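Local coordinates for protein 1,4-dihydroxy-2-naphthoyl-CoA hydrolase (Escherichia coli, PDB 4K49) that hydrolyses 1,4-dihydroxy-2-naphthoyl-CoA to 1,4-dihydroxy-2-naphthoate and CoA in menaquinone biosynthesis, and also acts on many other acyl-CoA thioesters, at residues A38-D43 with G55-V60; L61-G66 with S129-A134. All coordinates share one frame; numbering follows the deposited sequence.

Interaction 1. Residues A38-D43 with G55-V60. With HFQ (2,4-dihydroxyphenacyl coenzyme A), chain E.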
loop_
_atom_site.group_PDB
_atom_site.type_symbol
_atom_site.label_atom_id
_atom_site.label_comp_id
_atom_site.label_asym_id
_atom_site.label_seq_id
_atom_site.Cartn_x
_atom_site.Cartn_y
_atom_site.Cartn_z
ATOM N N ALA A 38 7.838 12.759 4.737
ATOM C CA ALA A 38 8.310 12.373 3.407
ATOM C C ALA A 38 7.258 12.708 2.356
ATOM O O ALA A 38 6.053 12.743 2.636
ATOM C CB ALA A 38 8.670 10.890 3.360
ATOM N N THR A 39 7.716 12.967 1.137
ATOM C CA THR A 39 6.806 13.235 0.039
ATOM C C THR A 39 6.927 12.149 -1.038
ATOM O O THR A 39 7.882 11.369 -1.046
ATOM C CB THR A 39 7.068 14.625 -0.581
ATOM O OG1 THR A 39 8.419 14.687 -1.049
ATOM C CG2 THR A 39 6.852 15.723 0.456
ATOM N N MET A 40 5.954 12.113 -1.944
ATOM C CA MET A 40 5.871 11.085 -2.981
ATOM C C MET A 40 5.093 11.698 -4.143
ATOM O O MET A 40 4.107 12.417 -3.923
ATOM C CB MET A 40 5.147 9.841 -2.435
ATOM C CG MET A 40 4.866 8.753 -3.481
ATOM S SD MET A 40 3.901 7.365 -2.798
ATOM C CE MET A 40 2.301 8.132 -2.635
ATOM N N PRO A 41 5.542 11.460 -5.387
ATOM C CA PRO A 41 4.833 12.088 -6.499
ATOM C C PRO A 41 3.554 11.347 -6.857
ATOM O O PRO A 41 3.403 10.150 -6.552
ATOM C CB PRO A 41 5.834 11.973 -7.658
ATOM C CG PRO A 41 6.647 10.756 -7.331
ATOM C CD PRO A 41 6.780 10.791 -5.825
ATOM N N VAL A 42 2.637 12.066 -7.495
ATOM C CA VAL A 42 1.459 11.455 -8.108
ATOM C C VAL A 42 1.686 11.409 -9.607
ATOM O O VAL A 42 1.553 12.432 -10.295
ATOM C CB VAL A 42 0.180 12.275 -7.824
ATOM C CG1 VAL A 42 -1.049 11.545 -8.348
ATOM C CG2 VAL A 42 0.027 12.526 -6.346
ATOM N N ASP A 43 2.048 10.238 -10.120
ATOM C CA ASP A 43 2.320 10.084 -11.548
ATOM C C ASP A 43 2.172 8.630 -11.947
ATOM O O ASP A 43 1.610 7.836 -11.185
ATOM C CB ASP A 43 3.706 10.639 -11.927
ATOM C CG ASP A 43 4.861 9.917 -11.236
ATOM O OD1 ASP A 43 4.834 8.669 -11.088
ATOM O OD2 ASP A 43 5.838 10.608 -10.860
ATOM N N GLY A 55 -4.614 4.062 -4.115
ATOM C CA GLY A 55 -4.776 3.954 -2.673
ATOM C C GLY A 55 -3.620 3.203 -2.045
ATOM O O GLY A 55 -3.182 3.515 -0.929
ATOM N N GLY A 56 -3.111 2.213 -2.769
ATOM C CA GLY A 56 -1.997 1.411 -2.285
ATOM C C GLY A 56 -0.730 2.234 -2.204
ATOM O O GLY A 56 0.119 2.027 -1.330
ATOM N N ALA A 57 -0.588 3.172 -3.126
ATOM C CA ALA A 57 0.594 4.019 -3.118
ATOM C C ALA A 57 0.611 4.905 -1.865
ATOM O O ALA A 57 1.665 5.103 -1.250
ATOM C CB ALA A 57 0.662 4.849 -4.395
ATOM N N SER A 58 -0.549 5.435 -1.484
ATOM C CA SER A 58 -0.663 6.158 -0.216
ATOM C C SER A 58 -0.228 5.285 0.956
ATOM O O SER A 58 0.496 5.730 1.863
ATOM C CB SER A 58 -2.091 6.675 -0.005
ATOM O OG SER A 58 -2.368 7.730 -0.910
ATOM N N VAL A 59 -0.634 4.026 0.935
ATOM C CA VAL A 59 -0.251 3.130 2.012
ATOM C C VAL A 59 1.242 2.789 1.947
ATOM O O VAL A 59 1.878 2.576 2.981
ATOM C CB VAL A 59 -1.138 1.874 2.028
ATOM C CG1 VAL A 59 -0.724 0.924 3.169
ATOM C CG2 VAL A 59 -2.594 2.281 2.181
ATOM N N VAL A 60 1.820 2.764 0.751
ATOM C CA VAL A 60 3.261 2.532 0.662
ATOM C C VAL A 60 4.001 3.672 1.365
ATOM O O VAL A 60 4.936 3.453 2.161
ATOM C CB VAL A 60 3.748 2.411 -0.791
ATOM C CG1 VAL A 60 5.268 2.386 -0.824
ATOM C CG2 VAL A 60 3.209 1.127 -1.434
HETATM C CB HFQ E . -8.728 2.893 -5.323
HETATM N N1A HFQ E . -18.042 10.769 -9.975
HETATM O O1A HFQ E . -19.131 14.545 -1.118
HETATM P P1A HFQ E . -17.915 13.580 -1.209
HETATM C C1B HFQ E . -7.514 2.412 -6.177
HETATM O O1B HFQ E . -6.334 2.732 -5.823
HETATM C C1D HFQ E . -16.240 13.326 -6.106
HETATM S S1P HFQ E . -9.285 4.561 -5.679
HETATM C C2A HFQ E . -16.787 11.188 -9.742
HETATM O O2A HFQ E . -16.944 13.837 -0.046
HETATM P P2A HFQ E . -18.393 11.250 0.112
HETATM C C2B HFQ E . -7.672 1.611 -7.412
HETATM O O2B HFQ E . -7.877 -0.730 -10.848
HETATM C C2D HFQ E . -16.781 14.583 -5.797
HETATM O O2D HFQ E . -16.747 15.482 -6.908
HETATM C C2P HFQ E . -8.100 5.703 -5.010
HETATM N N3A HFQ E . -16.485 11.877 -8.626
HETATM O O3A HFQ E . -18.409 12.120 -1.211
HETATM C C3B HFQ E . -6.596 0.807 -7.782
HETATM O O3B HFQ E . -9.913 2.409 -7.847
HETATM C C3D HFQ E . -16.061 15.097 -4.671
HETATM O O3D HFQ E . -15.150 16.150 -5.066
HETATM P P3D HFQ E . -15.180 17.592 -4.273
HETATM C C3P HFQ E . -8.081 5.825 -3.522
HETATM C C4A HFQ E . -17.447 12.157 -7.717
HETATM O O4A HFQ E . -19.197 11.927 1.130
HETATM C C4B HFQ E . -6.664 0.046 -8.914
HETATM C C4D HFQ E . -15.352 13.991 -4.089
HETATM O O4D HFQ E . -15.714 12.826 -4.884
HETATM N N4P HFQ E . -9.272 6.269 -2.998
HETATM C C5A HFQ E . -18.760 11.740 -7.922
HETATM O O5A HFQ E . -19.007 9.878 -0.249
HETATM C C5B HFQ E . -7.822 0.060 -9.705
HETATM C C5D HFQ E . -15.832 13.808 -2.712
HETATM O O5D HFQ E . -17.200 13.812 -2.588
HETATM C C5P HFQ E . -9.660 7.619 -3.201
HETATM O O5P HFQ E . -8.898 8.433 -3.839
HETATM C C6A HFQ E . -19.046 11.019 -9.107
HETATM N N6A HFQ E . -20.382 10.555 -9.387
HETATM O O6A HFQ E . -16.918 11.012 0.579
HETATM C C6B HFQ E . -8.908 0.863 -9.337
HETATM C C6P HFQ E . -10.959 8.135 -2.635
HETATM N N7A HFQ E . -19.491 12.168 -6.839
HETATM O O7A HFQ E . -16.695 17.928 -3.813
HETATM C C7B HFQ E . -8.830 1.637 -8.203
HETATM C C7P HFQ E . -10.821 9.487 -1.914
HETATM C C8A HFQ E . -18.675 12.828 -5.993
HETATM O O8A HFQ E . -14.309 17.522 -3.111
HETATM N N8P HFQ E . -11.903 9.766 -0.970
HETATM N N9A HFQ E . -17.433 12.816 -6.522
HETATM O O9A HFQ E . -14.674 18.697 -5.210
HETATM C C9P HFQ E . -13.148 10.369 -1.482
HETATM O O9P HFQ E . -13.232 10.631 -2.630
HETATM C CAP HFQ E . -14.277 10.619 -0.491
HETATM O OAP HFQ E . -13.758 10.544 0.799
HETATM C CBP HFQ E . -15.366 9.529 -0.595
HETATM C CCP HFQ E . -16.368 9.738 0.472
HETATM C CDP HFQ E . -16.045 9.544 -1.975
HETATM C CEP HFQ E . -14.723 8.214 -0.421
#
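Met40 and Ala57 make a small, buried van der Waals contact between strand 36-41, an inner strand of the hotdog sheet, and the first turn of the helix that lies against it. The thioether end of Met40 lies against the backbone carbonyl and methyl of Ala57. Met40 sends its side chain from the strand toward the helix. CG stands anti to the backbone N (chi1 174°) and chi2 is also extended, so the chain reaches straight off the strand. The bend comes at chi3 (73°), which turns the methyl group along the helix. CE then lies 4.1 Å from Ala57 CB and 3.4 Å from Ala57 O. The sulfur takes part too, with Met40 SD 3.5 Å from Ala57 O. Ser58 contributes through its backbone, with its N 4.1 Å from Met40 CE, while its CB points away from the strand. At the start of the same helix, Gly55 N donates a nearly straight hydrogen bond to O1B, the ketone oxygen of the bound 2,4-dihydroxyphenacyl-CoA (2.8 Å, 166°). The ketone stands where a substrate's thioester carbonyl would probably lie, and the helix start is likely to polarise it. A side chain at Gly55 would crowd C3P of this ligand. Met40 also packs on Val98 of strand 97-104, and their backbones pair. Val59 faces strand 80-89, touching Ile85 and Ala87, and Ala57 packs on Met20 of the second subunit.

Interaction 2. Residues L61-G66 with S129-A134; sequences LAESIG and SRLTTA. With HFQ (2,4-dihydroxyphenacyl coenzyme A), chain F.
Leu131 reaches from strand 125-135 to the helix and touches it with both methyl groups. Its CG is anti to the backbone N (chi1 164°), which carries the fork toward Glu63 and Gly66. CD2 lies against the helix backbone, 3.5 Å from Gly66 C and 3.7 Å from Gly66 CA. The glycine permits this approach, because a CB there would clash with CD2. The other branch, CD1, meets the carboxylate carbon of Glu63, CD, at 4.1 Å, and the two side chains cross at about a right angle. One helical turn before Gly66, the Ala62 methyl CB sits 3.5 Å from Ser129 OG. That hydroxyl is hydrogen-bonded to the backbone O of Asn86 on strand 80-89.

Glu63, inferred to be the nucleophile or proton acceptor, extends beyond CG toward the ligand. Its OE2 is 3.3 Å from CB of the bound 2,4-dihydroxyphenacyl-CoA, the methylene between sulfur and ketone carbon. OE1 is hydrogen-bonded to NE2 of His89 of the second subunit, which is likely to hold the carboxylate's rotation. An alanine in place of Glu63 would probably leave that histidine nitrogen without its carboxylate mate and open a gap between Leu131 CD1 and the ligand. The axes of helix 61-66 and strand 129-134 come within 8.7 Å, with 47° between their N-to-C directions. A central helix wrapped by a curved antiparallel sheet is the hotdog fold; here the helix carries an acidic residue to the acyl-CoA at the subunit interface, as in related hotdog thioesterases.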
loop_
_atom_site.group_PDB
_atom_site.type_symbol
_atom_site.label_atom_id
_atom_site.label_comp_id
_atom_site.label_asym_id
_atom_site.label_seq_id
_atom_site.Cartn_x
_atom_site.Cartn_y
_atom_site.Cartn_z
ATOM N N LEU A 61 3.558 4.888 1.100
ATOM C CA LEU A 61 4.138 6.052 1.774
ATOM C C LEU A 61 3.972 5.953 3.289
ATOM O O LEU A 61 4.926 6.156 4.030
ATOM C CB LEU A 61 3.498 7.336 1.251
ATOM C CG LEU A 61 4.020 8.641 1.861
ATOM C CD1 LEU A 61 5.531 8.838 1.655
ATOM C CD2 LEU A 61 3.236 9.791 1.285
ATOM N N ALA A 62 2.762 5.639 3.751
ATOM C CA ALA A 62 2.522 5.528 5.188
ATOM C C ALA A 62 3.383 4.439 5.828
ATOM O O ALA A 62 4.006 4.657 6.873
ATOM C CB ALA A 62 1.046 5.283 5.465
ATOM N N GLU A 63 3.424 3.260 5.222
ATOM C CA GLU A 63 4.206 2.197 5.832
ATOM C C GLU A 63 5.713 2.480 5.735
ATOM O O GLU A 63 6.462 2.110 6.631
ATOM C CB GLU A 63 3.852 0.817 5.269
ATOM C CG GLU A 63 4.553 -0.306 6.051
ATOM C CD GLU A 63 3.812 -1.621 6.038
ATOM O OE1 GLU A 63 2.626 -1.668 5.646
ATOM O OE2 GLU A 63 4.425 -2.631 6.428
ATOM N N SER A 64 6.151 3.161 4.677
ATOM C CA SER A 64 7.565 3.535 4.551
ATOM C C SER A 64 8.003 4.492 5.661
ATOM O O SER A 64 9.051 4.295 6.292
ATOM C CB SER A 64 7.847 4.195 3.192
ATOM O OG SER A 64 7.571 3.317 2.110
ATOM N N ILE A 65 7.211 5.536 5.897
ATOM C CA ILE A 65 7.575 6.521 6.912
ATOM C C ILE A 65 7.458 5.905 8.307
ATOM O O ILE A 65 8.404 5.967 9.099
ATOM C CB ILE A 65 6.699 7.784 6.836
ATOM C CG1 ILE A 65 6.735 8.383 5.429
ATOM C CG2 ILE A 65 7.177 8.840 7.849
ATOM C CD1 ILE A 65 5.786 9.570 5.296
ATOM N N GLY A 66 6.314 5.290 8.602
ATOM C CA GLY A 66 6.100 4.693 9.915
ATOM C C GLY A 66 7.102 3.604 10.284
ATOM O O GLY A 66 7.581 3.543 11.429
ATOM N N SER A 129 -3.740 7.238 8.089
ATOM C CA SER A 129 -3.270 5.859 8.231
ATOM C C SER A 129 -2.709 5.585 9.616
ATOM O O SER A 129 -2.146 6.474 10.265
ATOM C CB SER A 129 -2.184 5.571 7.188
ATOM O OG SER A 129 -1.674 4.258 7.336
ATOM N N ARG A 130 -2.837 4.338 10.056
ATOM C CA ARG A 130 -2.260 3.900 11.321
ATOM C C ARG A 130 -1.481 2.614 11.073
ATOM O O ARG A 130 -1.962 1.718 10.374
ATOM C CB ARG A 130 -3.385 3.679 12.342
ATOM C CG ARG A 130 -2.946 3.399 13.759
ATOM C CD ARG A 130 -4.182 3.411 14.678
ATOM N NE ARG A 130 -5.120 2.336 14.355
ATOM C CZ ARG A 130 -6.365 2.505 13.918
ATOM N NH1 ARG A 130 -7.120 1.451 13.666
ATOM N NH2 ARG A 130 -6.851 3.719 13.719
ATOM N N LEU A 131 -0.273 2.531 11.621
ATOM C CA LEU A 131 0.603 1.391 11.379
ATOM C C LEU A 131 1.041 0.825 12.699
ATOM O O LEU A 131 1.451 1.569 13.593
ATOM C CB LEU A 131 1.848 1.806 10.571
ATOM C CG LEU A 131 3.034 0.823 10.574
ATOM C CD1 LEU A 131 2.747 -0.460 9.789
ATOM C CD2 LEU A 131 4.343 1.482 10.095
ATOM N N THR A 132 0.938 -0.493 12.823
ATOM C CA THR A 132 1.425 -1.188 14.006
ATOM C C THR A 132 2.658 -1.967 13.580
ATOM O O THR A 132 2.623 -2.732 12.600
ATOM C CB THR A 132 0.372 -2.169 14.558
ATOM O OG1 THR A 132 -0.840 -1.460 14.872
ATOM C CG2 THR A 132 0.890 -2.851 15.821
ATOM N N THR A 133 3.760 -1.769 14.298
ATOM C CA THR A 133 4.982 -2.511 13.999
ATOM C C THR A 133 5.271 -3.555 15.073
ATOM O O THR A 133 4.734 -3.494 16.184
ATOM C CB THR A 133 6.204 -1.578 13.910
ATOM O OG1 THR A 133 6.413 -0.962 15.187
ATOM C CG2 THR A 133 6.004 -0.503 12.839
ATOM N N ALA A 134 6.129 -4.507 14.721
ATOM C CA ALA A 134 6.659 -5.477 15.668
ATOM C C ALA A 134 8.169 -5.299 15.710
ATOM O O ALA A 134 8.821 -5.172 14.660
ATOM C CB ALA A 134 6.300 -6.889 15.253
HETATM C CB HFQ F . 7.644 -3.027 6.881
HETATM N N1A HFQ F . 12.641 -13.281 12.690
HETATM O O1A HFQ F . 4.417 -17.886 14.598
HETATM P P1A HFQ F . 4.209 -17.019 13.345
HETATM C C1B HFQ F . 8.057 -2.255 5.592
HETATM O O1B HFQ F . 7.437 -2.504 4.508
HETATM C C1D HFQ F . 8.986 -16.409 11.632
HETATM S S1P HFQ F . 8.354 -4.666 6.917
HETATM C C2A HFQ F . 12.342 -13.886 11.530
HETATM O O2A HFQ F . 3.292 -17.738 12.342
HETATM P P2A HFQ F . 4.268 -14.635 14.725
HETATM C C2B HFQ F . 9.163 -1.269 5.591
HETATM O O2B HFQ F . 12.161 1.599 5.448
HETATM C C2D HFQ F . 8.464 -17.554 12.265
HETATM O O2D HFQ F . 9.467 -18.531 12.575
HETATM C C2P HFQ F . 7.536 -5.634 5.674
HETATM N N3A HFQ F . 11.287 -14.716 11.438
HETATM O O3A HFQ F . 3.567 -15.651 13.723
HETATM C C3B HFQ F . 9.126 -0.266 4.613
HETATM O O3B HFQ F . 10.295 -2.280 7.501
HETATM C C3D HFQ F . 7.596 -18.089 11.259
HETATM O O3D HFQ F . 8.458 -18.653 10.236
HETATM P P3D HFQ F . 8.441 -20.259 9.875
HETATM C C3P HFQ F . 6.146 -6.097 5.979
HETATM C C4A HFQ F . 10.513 -14.955 12.523
HETATM O O4A HFQ F . 3.244 -13.843 15.396
HETATM C C4B HFQ F . 10.122 0.675 4.571
HETATM C C4D HFQ F . 6.973 -16.928 10.684
HETATM O O4D HFQ F . 7.857 -15.816 11.005
HETATM N N4P HFQ F . 5.979 -6.769 7.170
HETATM C C5A HFQ F . 10.790 -14.351 13.740
HETATM O O5A HFQ F . 5.088 -15.356 15.799
HETATM C C5B HFQ F . 11.166 0.633 5.501
HETATM C C5D HFQ F . 5.657 -16.721 11.300
HETATM O O5D HFQ F . 5.596 -16.733 12.673
HETATM C C5P HFQ F . 6.501 -8.072 7.360
HETATM O O5P HFQ F . 7.135 -8.670 6.415
HETATM C C6A HFQ F . 11.907 -13.481 13.806
HETATM N N6A HFQ F . 12.246 -12.816 15.041
HETATM O O6A HFQ F . 5.213 -13.753 13.855
HETATM C C6B HFQ F . 11.210 -0.367 6.479
HETATM C C6P HFQ F . 6.311 -8.800 8.669
HETATM N N7A HFQ F . 9.834 -14.782 14.627
HETATM O O7A HFQ F . 9.518 -20.993 10.824
HETATM C C7B HFQ F . 10.220 -1.311 6.521
HETATM C C7P HFQ F . 5.639 -10.161 8.436
HETATM C C8A HFQ F . 8.999 -15.631 14.003
HETATM O O8A HFQ F . 7.123 -20.819 10.111
HETATM N N8P HFQ F . 5.133 -10.825 9.624
HETATM N N9A HFQ F . 9.420 -15.737 12.727
HETATM O O9A HFQ F . 8.842 -20.435 8.404
HETATM C C9P HFQ F . 6.057 -11.637 10.422
HETATM O O9P HFQ F . 7.183 -11.730 10.084
HETATM C CAP HFQ F . 5.489 -12.318 11.655
HETATM O OAP HFQ F . 4.130 -12.016 11.780
HETATM C CBP HFQ F . 6.208 -11.857 12.927
HETATM C CCP HFQ F . 5.433 -12.411 14.041
HETATM C CDP HFQ F . 7.636 -12.437 12.937
HETATM C CEP HFQ F . 6.230 -10.383 12.982
#

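Overall arrangement
Interactions 1 and 2 use successive parts of helix 55-72 and join it to two strands of the same antiparallel sheet. Their centres are 13 Å apart, yet they touch: Ala38 CB packs on Ile65 CD1 at 3.7 Å, and Met40 SD on Leu61 CB at 4.1 Å. Each lies near a different ligand molecule. Gly55 of interaction 1 binds one, and Glu63 of interaction 2 faces the other, to which Gly55 N of the second subunit is hydrogen-bonded. One active site thus combines the helix start of one subunit with the glutamate of its partner. Ser64 OG also bonds to His54 NE2 of the second subunit.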